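Local atomic coordinates of carboxypeptidase 1 (Deinococcus radiodurans str. R1, PDB entry 5GIV), a protein that probably removes amino acids one after another from the C-terminus of peptides, with broad specificity except for proline, as a zinc-dependent M32 metallocarboxypeptidase. Residues P81-R85 / R468-P472; F176-R180 / V361-E366; A435-P441 / R454-W458. All coordinates share one frame. Residues are numbered along the deposited sequence.

Along the chain from the N terminus, helix 81-99 opens the widest loop: its first turn is met again almost four hundred residues later by the linker 468-472, interaction 1. Both other contacts fall within that span, one after the other. Interaction 2 joins helix 169-193 to helix 357-372, and the chain between them includes the zinc ligands His-266, His-270 and Glu-296. Interaction 3 then closes a short loop, with the end of helix 420-439 meeting helix 453-464. None touches another; centres lie 24 to 31 Å apart. Together they tie helix 81-99 to the linker before helix 472-480, pack helix 169-193 against helix 357-372 in the interior, and join two helices near the C-terminal end.

Interaction 1 (P81-R85 / R468-P472); sequences PEQAR and RRWTP
Residues 81-85 form the first turn of helix 81-99, its backbone alpha-helical and closed by the bond from Arg-85 N to Pro-81 O (3.0 Å). Facing it is the irregular linker 468-472, nearest at Arg-85 and Arg-469, whose CA atoms are 6.5 Å apart. Pro-81 rests CB 3.8 Å from Arg-469 NH2, and its carbonyl oxygen lies over one face of that guanidinium. Glu-82 (m, t) brings CG to 3.8 Å from Arg-469 NE, a contact through its aliphatic part. Arg-85 supplies the hydrogen bonds: with chi1 t and chi2 p it reaches across, and NH2 donates to Arg-468 O (3.1 Å), while NE gives weak bonds to Arg-469 O (2.9 Å) and Arg-468 O (3.4 Å). Its NH1 turns back to Gln-88. Arg-469 starts away from the helix, but t, p torsions fold its end back, NH1 coming 3.8 Å from Arg-85 CG. Past it Trp-470 and Thr-471 are extended; Thr-471 (p) is the N-cap of helix 472-480, its CG2 3.7 Å from Arg-85 NH2. This surface contact joins a helix start to an interhelical linker; being arginine to backbone carbonyls, its hydrogen bonding depends on the linker's path more than on its side chains.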
loop_
_atom_site.group_PDB
_atom_site.type_symbol
_atom_site.label_atom_id
_atom_site.label_comp_id
_atom_site.label_asym_id
_atom_site.label_seq_id
_atom_site.Cartn_x
_atom_site.Cartn_y
_atom_site.Cartn_z
ATOM N N PRO A 81 -5.497 -35.202 -13.142
ATOM C CA PRO A 81 -4.308 -35.228 -12.269
ATOM C C PRO A 81 -4.039 -33.906 -11.570
ATOM O O PRO A 81 -3.591 -33.907 -10.419
ATOM C CB PRO A 81 -3.180 -35.615 -13.240
ATOM C CG PRO A 81 -3.874 -36.408 -14.308
ATOM C CD PRO A 81 -5.222 -35.758 -14.479
ATOM N N GLU A 82 -4.287 -32.774 -12.232
ATOM C CA GLU A 82 -4.064 -31.486 -11.584
ATOM C C GLU A 82 -5.111 -31.209 -10.516
ATOM O O GLU A 82 -4.778 -30.730 -9.425
ATOM C CB GLU A 82 -4.050 -30.366 -12.615
ATOM C CG GLU A 82 -2.881 -30.465 -13.569
ATOM C CD GLU A 82 -2.889 -29.367 -14.583
ATOM O OE1 GLU A 82 -1.971 -29.342 -15.427
ATOM O OE2 GLU A 82 -3.828 -28.545 -14.549
ATOM N N GLN A 83 -6.384 -31.486 -10.811
ATOM C CA GLN A 83 -7.418 -31.235 -9.815
ATOM C C GLN A 83 -7.219 -32.133 -8.604
ATOM O O GLN A 83 -7.357 -31.688 -7.458
ATOM C CB GLN A 83 -8.806 -31.454 -10.417
ATOM C CG GLN A 83 -9.200 -30.456 -11.497
ATOM C CD GLN A 83 -10.455 -30.881 -12.247
ATOM O OE1 GLN A 83 -10.719 -32.076 -12.412
ATOM N NE2 GLN A 83 -11.229 -29.904 -12.711
ATOM N N ALA A 84 -6.865 -33.397 -8.837
ATOM C CA ALA A 84 -6.575 -34.297 -7.728
ATOM C C ALA A 84 -5.398 -33.788 -6.906
ATOM O O ALA A 84 -5.406 -33.885 -5.672
ATOM C CB ALA A 84 -6.300 -35.708 -8.250
ATOM N N ARG A 85 -4.359 -33.280 -7.579
ATOM C CA ARG A 85 -3.206 -32.732 -6.868
ATOM C C ARG A 85 -3.579 -31.475 -6.076
ATOM O O ARG A 85 -3.111 -31.290 -4.947
ATOM C CB ARG A 85 -2.073 -32.454 -7.860
ATOM C CG ARG A 85 -0.840 -31.784 -7.266
ATOM C CD ARG A 85 -0.144 -32.606 -6.188
ATOM N NE ARG A 85 1.050 -31.895 -5.747
ATOM C CZ ARG A 85 1.754 -32.172 -4.652
ATOM N NH1 ARG A 85 1.395 -33.166 -3.856
ATOM N NH2 ARG A 85 2.825 -31.441 -4.349
ATOM N N ARG A 468 3.070 -25.457 -7.198
ATOM C CA ARG A 468 3.134 -26.559 -6.245
ATOM C C ARG A 468 2.638 -27.883 -6.843
ATOM O O ARG A 468 2.491 -28.867 -6.110
ATOM C CB ARG A 468 2.330 -26.183 -4.989
ATOM C CG ARG A 468 2.874 -24.923 -4.282
ATOM C CD ARG A 468 2.064 -24.491 -3.052
ATOM N NE ARG A 468 2.260 -25.317 -1.864
ATOM C CZ ARG A 468 1.362 -25.463 -0.890
ATOM N NH1 ARG A 468 0.177 -24.857 -0.962
ATOM N NH2 ARG A 468 1.647 -26.221 0.161
ATOM N N ARG A 469 2.415 -27.932 -8.166
ATOM C CA ARG A 469 1.882 -29.134 -8.816
ATOM C C ARG A 469 2.739 -30.368 -8.533
ATOM O O ARG A 469 2.207 -31.465 -8.326
ATOM C CB ARG A 469 1.761 -28.898 -10.326
ATOM C CG ARG A 469 1.696 -30.159 -11.188
ATOM C CD ARG A 469 0.332 -30.776 -11.113
ATOM N NE ARG A 469 0.173 -31.999 -11.905
ATOM C CZ ARG A 469 0.452 -33.224 -11.469
ATOM N NH1 ARG A 469 0.954 -33.406 -10.258
ATOM N NH2 ARG A 469 0.236 -34.269 -12.250
ATOM N N TRP A 470 4.060 -30.218 -8.532
ATOM C CA TRP A 470 4.969 -31.305 -8.199
ATOM C C TRP A 470 5.618 -31.054 -6.846
ATOM O O TRP A 470 5.799 -29.906 -6.440
ATOM C CB TRP A 470 6.053 -31.466 -9.270
ATOM C CG TRP A 470 5.499 -31.634 -10.665
ATOM C CD1 TRP A 470 5.536 -30.724 -11.682
ATOM C CD2 TRP A 470 4.844 -32.796 -11.188
ATOM N NE1 TRP A 470 4.938 -31.247 -12.805
ATOM C CE2 TRP A 470 4.507 -32.517 -12.529
ATOM C CE3 TRP A 470 4.510 -34.047 -10.650
ATOM C CZ2 TRP A 470 3.846 -33.442 -13.342
ATOM C CZ3 TRP A 470 3.850 -34.964 -11.455
ATOM C CH2 TRP A 470 3.529 -34.656 -12.788
ATOM N N THR A 471 5.962 -32.134 -6.141
ATOM C CA THR A 471 6.767 -31.989 -4.940
ATOM C C THR A 471 8.150 -31.468 -5.316
ATOM O O THR A 471 8.589 -31.606 -6.460
ATOM C CB THR A 471 6.919 -33.317 -4.191
ATOM O OG1 THR A 471 7.753 -34.219 -4.939
ATOM C CG2 THR A 471 5.571 -33.960 -3.974
ATOM N N PRO A 472 8.864 -30.871 -4.363
ATOM C CA PRO A 472 10.221 -30.386 -4.683
ATOM C C PRO A 472 11.084 -31.439 -5.357
ATOM O O PRO A 472 11.700 -31.167 -6.396
ATOM C CB PRO A 472 10.757 -29.958 -3.312
ATOM C CG PRO A 472 9.520 -29.578 -2.531
ATOM C CD PRO A 472 8.454 -30.543 -2.985
#

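Interaction 2 (F176-R180 / V361-E366)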
loop_
_atom_site.group_PDB
_atom_site.type_symbol
_atom_site.label_atom_id
_atom_site.label_comp_id
_atom_site.label_asym_id
_atom_site.label_seq_id
_atom_site.Cartn_x
_atom_site.Cartn_y
_atom_site.Cartn_z
ATOM N N PHE A 176 26.142 -30.078 3.430
ATOM C CA PHE A 176 27.051 -29.175 4.127
ATOM C C PHE A 176 28.480 -29.704 4.094
ATOM O O PHE A 176 29.420 -28.973 3.760
ATOM C CB PHE A 176 26.577 -28.977 5.571
ATOM C CG PHE A 176 25.368 -28.083 5.707
ATOM C CD1 PHE A 176 24.818 -27.455 4.601
ATOM C CD2 PHE A 176 24.765 -27.895 6.949
ATOM C CE1 PHE A 176 23.704 -26.642 4.731
ATOM C CE2 PHE A 176 23.651 -27.088 7.088
ATOM C CZ PHE A 176 23.121 -26.455 5.980
ATOM N N ALA A 177 28.663 -30.981 4.440
ATOM C CA ALA A 177 30.006 -31.554 4.449
ATOM C C ALA A 177 30.664 -31.438 3.082
ATOM O O ALA A 177 31.839 -31.062 2.972
ATOM C CB ALA A 177 29.947 -33.015 4.895
ATOM N N GLU A 178 29.917 -31.749 2.027
ATOM C CA GLU A 178 30.470 -31.672 0.684
ATOM C C GLU A 178 30.832 -30.233 0.314
ATOM O O GLU A 178 31.898 -29.986 -0.265
ATOM C CB GLU A 178 29.474 -32.277 -0.298
ATOM C CG GLU A 178 30.055 -32.624 -1.636
ATOM C CD GLU A 178 29.040 -33.336 -2.502
ATOM O OE1 GLU A 178 27.959 -33.680 -1.962
ATOM O OE2 GLU A 178 29.344 -33.598 -3.690
ATOM N N LEU A 179 29.958 -29.267 0.632
ATOM C CA LEU A 179 30.274 -27.873 0.318
ATOM C C LEU A 179 31.463 -27.382 1.138
ATOM O O LEU A 179 32.332 -26.669 0.623
ATOM C CB LEU A 179 29.061 -26.976 0.545
ATOM C CG LEU A 179 27.825 -27.239 -0.319
ATOM C CD1 LEU A 179 26.740 -26.191 -0.027
ATOM C CD2 LEU A 179 28.166 -27.314 -1.799
ATOM N N ARG A 180 31.504 -27.741 2.421
ATOM C CA ARG A 180 32.626 -27.371 3.276
ATOM C C ARG A 180 33.941 -27.924 2.737
ATOM O O ARG A 180 34.946 -27.204 2.654
ATOM C CB ARG A 180 32.356 -27.883 4.691
ATOM C CG ARG A 180 33.313 -27.422 5.765
ATOM C CD ARG A 180 32.881 -28.014 7.097
ATOM N NE ARG A 180 32.637 -26.991 8.108
ATOM C CZ ARG A 180 31.740 -27.106 9.088
ATOM N NH1 ARG A 180 30.986 -28.198 9.188
ATOM N NH2 ARG A 180 31.592 -26.123 9.973
ATOM N N VAL A 361 25.456 -20.235 6.899
ATOM C CA VAL A 361 24.280 -21.086 7.051
ATOM C C VAL A 361 24.611 -22.294 7.915
ATOM O O VAL A 361 23.848 -22.665 8.815
ATOM C CB VAL A 361 23.744 -21.507 5.669
ATOM C CG1 VAL A 361 22.637 -22.533 5.802
ATOM C CG2 VAL A 361 23.247 -20.291 4.910
ATOM N N ILE A 362 25.751 -22.935 7.640
ATOM C CA ILE A 362 26.180 -24.085 8.432
ATOM C C ILE A 362 26.318 -23.699 9.896
ATOM O O ILE A 362 25.878 -24.425 10.794
ATOM C CB ILE A 362 27.497 -24.659 7.883
ATOM C CG1 ILE A 362 27.297 -25.169 6.454
ATOM C CG2 ILE A 362 28.035 -25.738 8.826
ATOM C CD1 ILE A 362 28.570 -25.612 5.782
ATOM N N THR A 363 26.960 -22.562 10.165
ATOM C CA THR A 363 27.072 -22.099 11.542
ATOM C C THR A 363 25.712 -22.075 12.232
ATOM O O THR A 363 25.536 -22.661 13.304
ATOM C CB THR A 363 27.706 -20.710 11.568
ATOM O OG1 THR A 363 29.011 -20.787 10.992
ATOM C CG2 THR A 363 27.804 -20.187 13.007
ATOM N N ARG A 364 24.732 -21.404 11.617
ATOM C CA ARG A 364 23.420 -21.259 12.240
ATOM C C ARG A 364 22.717 -22.605 12.392
ATOM O O ARG A 364 22.143 -22.901 13.448
ATOM C CB ARG A 364 22.563 -20.304 11.415
ATOM C CG ARG A 364 23.034 -18.872 11.459
ATOM C CD ARG A 364 22.750 -18.131 10.156
ATOM N NE ARG A 364 23.035 -16.704 10.292
ATOM C CZ ARG A 364 24.262 -16.186 10.328
ATOM N NH1 ARG A 364 25.327 -16.978 10.250
ATOM N NH2 ARG A 364 24.422 -14.874 10.467
ATOM N N PHE A 365 22.758 -23.439 11.349
ATOM C CA PHE A 365 22.083 -24.731 11.402
ATOM C C PHE A 365 22.610 -25.574 12.558
ATOM O O PHE A 365 21.831 -26.174 13.310
ATOM C CB PHE A 365 22.264 -25.448 10.067
ATOM C CG PHE A 365 21.617 -26.802 9.992
ATOM C CD1 PHE A 365 20.283 -26.927 9.675
ATOM C CD2 PHE A 365 22.357 -27.954 10.206
ATOM C CE1 PHE A 365 19.692 -28.170 9.584
ATOM C CE2 PHE A 365 21.770 -29.207 10.112
ATOM C CZ PHE A 365 20.441 -29.315 9.804
ATOM N N GLU A 366 23.935 -25.626 12.722
ATOM C CA GLU A 366 24.512 -26.460 13.769
ATOM C C GLU A 366 24.176 -25.934 15.160
ATOM O O GLU A 366 23.996 -26.727 16.093
ATOM C CB GLU A 366 26.022 -26.579 13.562
ATOM C CG GLU A 366 26.382 -27.491 12.382
ATOM C CD GLU A 366 27.875 -27.585 12.105
ATOM O OE1 GLU A 366 28.667 -26.858 12.755
ATOM O OE2 GLU A 366 28.259 -28.377 11.211
#
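Phe-176 is the bump that fills the hollow here. Its ring, carried by helix 169-193, enters a recess on helix 357-372 formed by the adjacent Val-361 and Ile-362 and, about one turn on, Phe-365. Ile-362 lies flat against it: CG1 sits 3.8 Å from the Phe-176 ring centroid and 18° off the normal, a CH-pi contact over the face. Phe-365 takes the edge in a T-shaped pair, ring planes at 87° and centroids 5.2 Å apart, Phe-176 CE2 coming within 3.5 Å of Phe-365 CD2. Val-361 completes the recess, its CG1 4.0 Å from Phe-176 CZ. Ile-362 projects in turn between Phe-176 and Arg-180, with CG2 3.8 Å from Arg-180 NH2 and over the guanidinium face. Beyond it a long salt bridge, Arg-180 NH1 to Glu-366 OE2 at 3.4 Å and weak as a hydrogen bond, closes the more open margin; Arg-180 NH2 is held by Asn-392 of helix 381-393. The segments run roughly antiparallel, at -147°, with axes 11.7 Å apart, a spacing bridged by these large side chains. The Val-361 side chain is about 8 Å from that of the zinc ligand Glu-296 and about 11 Å from the zinc ion, so the packing lies near the metal site without touching it. Thr-423 of helix 420-439 touches both Phe-176 and Val-361, and helix 487-501 packs on Leu-179.

Interaction 3 (A435-P441 / R454-W458); sequences AAEAANP and RLHGW
Trp-458 of helix 453-464 (t, chi2 92°) lays its indole over the last turns of helix 420-439: Ala-436 CA stands 3.8 Å from the centroid of its five-membered ring, 17° off the normal, a CH-pi contact. Ala-435 CB meets Trp-458 CH2 at 3.3 Å and Ala-439 CB meets CD1 at 3.6 Å, while Ala-436 CB fits between Trp-458 CE3 and Leu-455 CD1, 3.6 Å from each. The short alpha-helical segments cross at 114°, axes 9.6 Å apart, the alanines giving the indole a low surface; CA atoms approach at Ala-436 with Trp-458 (6.1 Å) and Asn-440 with Arg-454 (6.9 Å). Past the helix, Asn-440 (m) turns back, its ND2 hydrogen-bonding to Ala-436 O (2.9 Å). Arg-454 (m, t, m) covers Asn-440 CB with its guanidinium face and donates NH2 to Pro-441 O (3.2 Å), which also accepts from a water (2.6 Å). Arg-454 NE pairs with Asp-446 of helix 443-448, in the connection between the two helices, and Leu-455 packs on Leu-301 and Trp-302 of helix 292-306.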
loop_
_atom_site.group_PDB
_atom_site.type_symbol
_atom_site.label_atom_id
_atom_site.label_comp_id
_atom_site.label_asym_id
_atom_site.label_seq_id
_atom_site.Cartn_x
_atom_site.Cartn_y
_atom_site.Cartn_z
ATOM N N ALA A 435 20.901 -27.356 -16.534
ATOM C CA ALA A 435 19.852 -27.983 -17.325
ATOM C C ALA A 435 19.342 -27.029 -18.396
ATOM O O ALA A 435 19.037 -27.452 -19.517
ATOM C CB ALA A 435 18.712 -28.452 -16.424
ATOM N N ALA A 436 19.247 -25.733 -18.073
ATOM C CA ALA A 436 18.796 -24.751 -19.057
ATOM C C ALA A 436 19.799 -24.586 -20.197
ATOM O O ALA A 436 19.401 -24.421 -21.358
ATOM C CB ALA A 436 18.534 -23.405 -18.385
ATOM N N GLU A 437 21.098 -24.617 -19.897
ATOM C CA GLU A 437 22.088 -24.507 -20.964
ATOM C C GLU A 437 22.149 -25.788 -21.792
ATOM O O GLU A 437 22.269 -25.735 -23.020
ATOM C CB GLU A 437 23.458 -24.147 -20.383
ATOM C CG GLU A 437 24.656 -24.455 -21.299
ATOM C CD GLU A 437 24.777 -23.554 -22.544
ATOM O OE1 GLU A 437 24.089 -22.503 -22.630
ATOM O OE2 GLU A 437 25.588 -23.909 -23.443
ATOM N N ALA A 438 22.035 -26.949 -21.145
ATOM C CA ALA A 438 21.980 -28.203 -21.893
ATOM C C ALA A 438 20.850 -28.197 -22.920
ATOM O O ALA A 438 21.015 -28.697 -24.040
ATOM C CB ALA A 438 21.812 -29.380 -20.933
ATOM N N ALA A 439 19.699 -27.622 -22.565
ATOM C CA ALA A 439 18.574 -27.557 -23.492
ATOM C C ALA A 439 18.644 -26.371 -24.446
ATOM O O ALA A 439 17.831 -26.304 -25.374
ATOM C CB ALA A 439 17.248 -27.504 -22.736
ATOM N N ASN A 440 19.539 -25.411 -24.214
ATOM C CA ASN A 440 19.644 -24.214 -25.054
ATOM C C ASN A 440 21.112 -23.854 -25.232
ATOM O O ASN A 440 21.602 -22.869 -24.663
ATOM C CB ASN A 440 18.866 -23.044 -24.444
ATOM C CG ASN A 440 17.405 -23.366 -24.227
ATOM O OD1 ASN A 440 16.567 -23.078 -25.071
ATOM N ND2 ASN A 440 17.090 -23.949 -23.078
ATOM N N PRO A 441 21.841 -24.611 -26.074
ATOM C CA PRO A 441 23.281 -24.362 -26.251
ATOM C C PRO A 441 23.591 -22.947 -26.719
ATOM O O PRO A 441 23.194 -22.542 -27.816
ATOM C CB PRO A 441 23.694 -25.398 -27.303
ATOM C CG PRO A 441 22.428 -25.739 -28.017
ATOM C CD PRO A 441 21.342 -25.653 -26.986
ATOM N N ARG A 454 15.398 -17.339 -23.774
ATOM C CA ARG A 454 15.605 -18.783 -23.785
ATOM C C ARG A 454 15.826 -19.319 -22.377
ATOM O O ARG A 454 15.297 -20.378 -22.015
ATOM C CB ARG A 454 16.777 -19.147 -24.692
ATOM C CG ARG A 454 16.567 -18.754 -26.137
ATOM C CD ARG A 454 17.347 -19.670 -27.068
ATOM N NE ARG A 454 18.786 -19.606 -26.855
ATOM C CZ ARG A 454 19.634 -20.542 -27.269
ATOM N NH1 ARG A 454 19.172 -21.625 -27.889
ATOM N NH2 ARG A 454 20.934 -20.412 -27.045
ATOM N N LEU A 455 16.606 -18.608 -21.566
ATOM C CA LEU A 455 16.791 -19.037 -20.185
ATOM C C LEU A 455 15.493 -18.897 -19.397
ATOM O O LEU A 455 15.041 -19.845 -18.745
ATOM C CB LEU A 455 17.925 -18.237 -19.541
ATOM C CG LEU A 455 18.095 -18.396 -18.029
ATOM C CD1 LEU A 455 18.434 -19.839 -17.643
ATOM C CD2 LEU A 455 19.166 -17.435 -17.516
ATOM N N HIS A 456 14.859 -17.730 -19.481
ATOM C CA HIS A 456 13.597 -17.517 -18.779
ATOM C C HIS A 456 12.514 -18.464 -19.283
ATOM O O HIS A 456 11.773 -19.053 -18.484
ATOM C CB HIS A 456 13.180 -16.052 -18.919
ATOM C CG HIS A 456 11.943 -15.691 -18.164
ATOM N ND1 HIS A 456 10.733 -15.482 -18.782
ATOM C CD2 HIS A 456 11.716 -15.541 -16.838
ATOM C CE1 HIS A 456 9.817 -15.191 -17.874
ATOM N NE2 HIS A 456 10.388 -15.227 -16.685
ATOM N N GLY A 457 12.425 -18.646 -20.606
ATOM C CA GLY A 457 11.438 -19.569 -21.148
ATOM C C GLY A 457 11.624 -20.977 -20.619
ATOM O O GLY A 457 10.664 -21.626 -20.193
ATOM N N TRP A 458 12.871 -21.450 -20.588
ATOM C CA TRP A 458 13.134 -22.777 -20.048
ATOM C C TRP A 458 12.701 -22.869 -18.585
ATOM O O TRP A 458 12.040 -23.829 -18.180
ATOM C CB TRP A 458 14.623 -23.108 -20.190
ATOM C CG TRP A 458 14.925 -24.546 -19.870
ATOM C CD1 TRP A 458 14.971 -25.592 -20.753
ATOM C CD2 TRP A 458 15.208 -25.100 -18.579
ATOM N NE1 TRP A 458 15.264 -26.757 -20.092
ATOM C CE2 TRP A 458 15.414 -26.488 -18.757
ATOM C CE3 TRP A 458 15.316 -24.556 -17.288
ATOM C CZ2 TRP A 458 15.723 -27.339 -17.699
ATOM C CZ3 TRP A 458 15.623 -25.402 -16.234
ATOM C CH2 TRP A 458 15.823 -26.779 -16.444
HETATM O O HOH W 1 21.693 -22.756 -29.925
#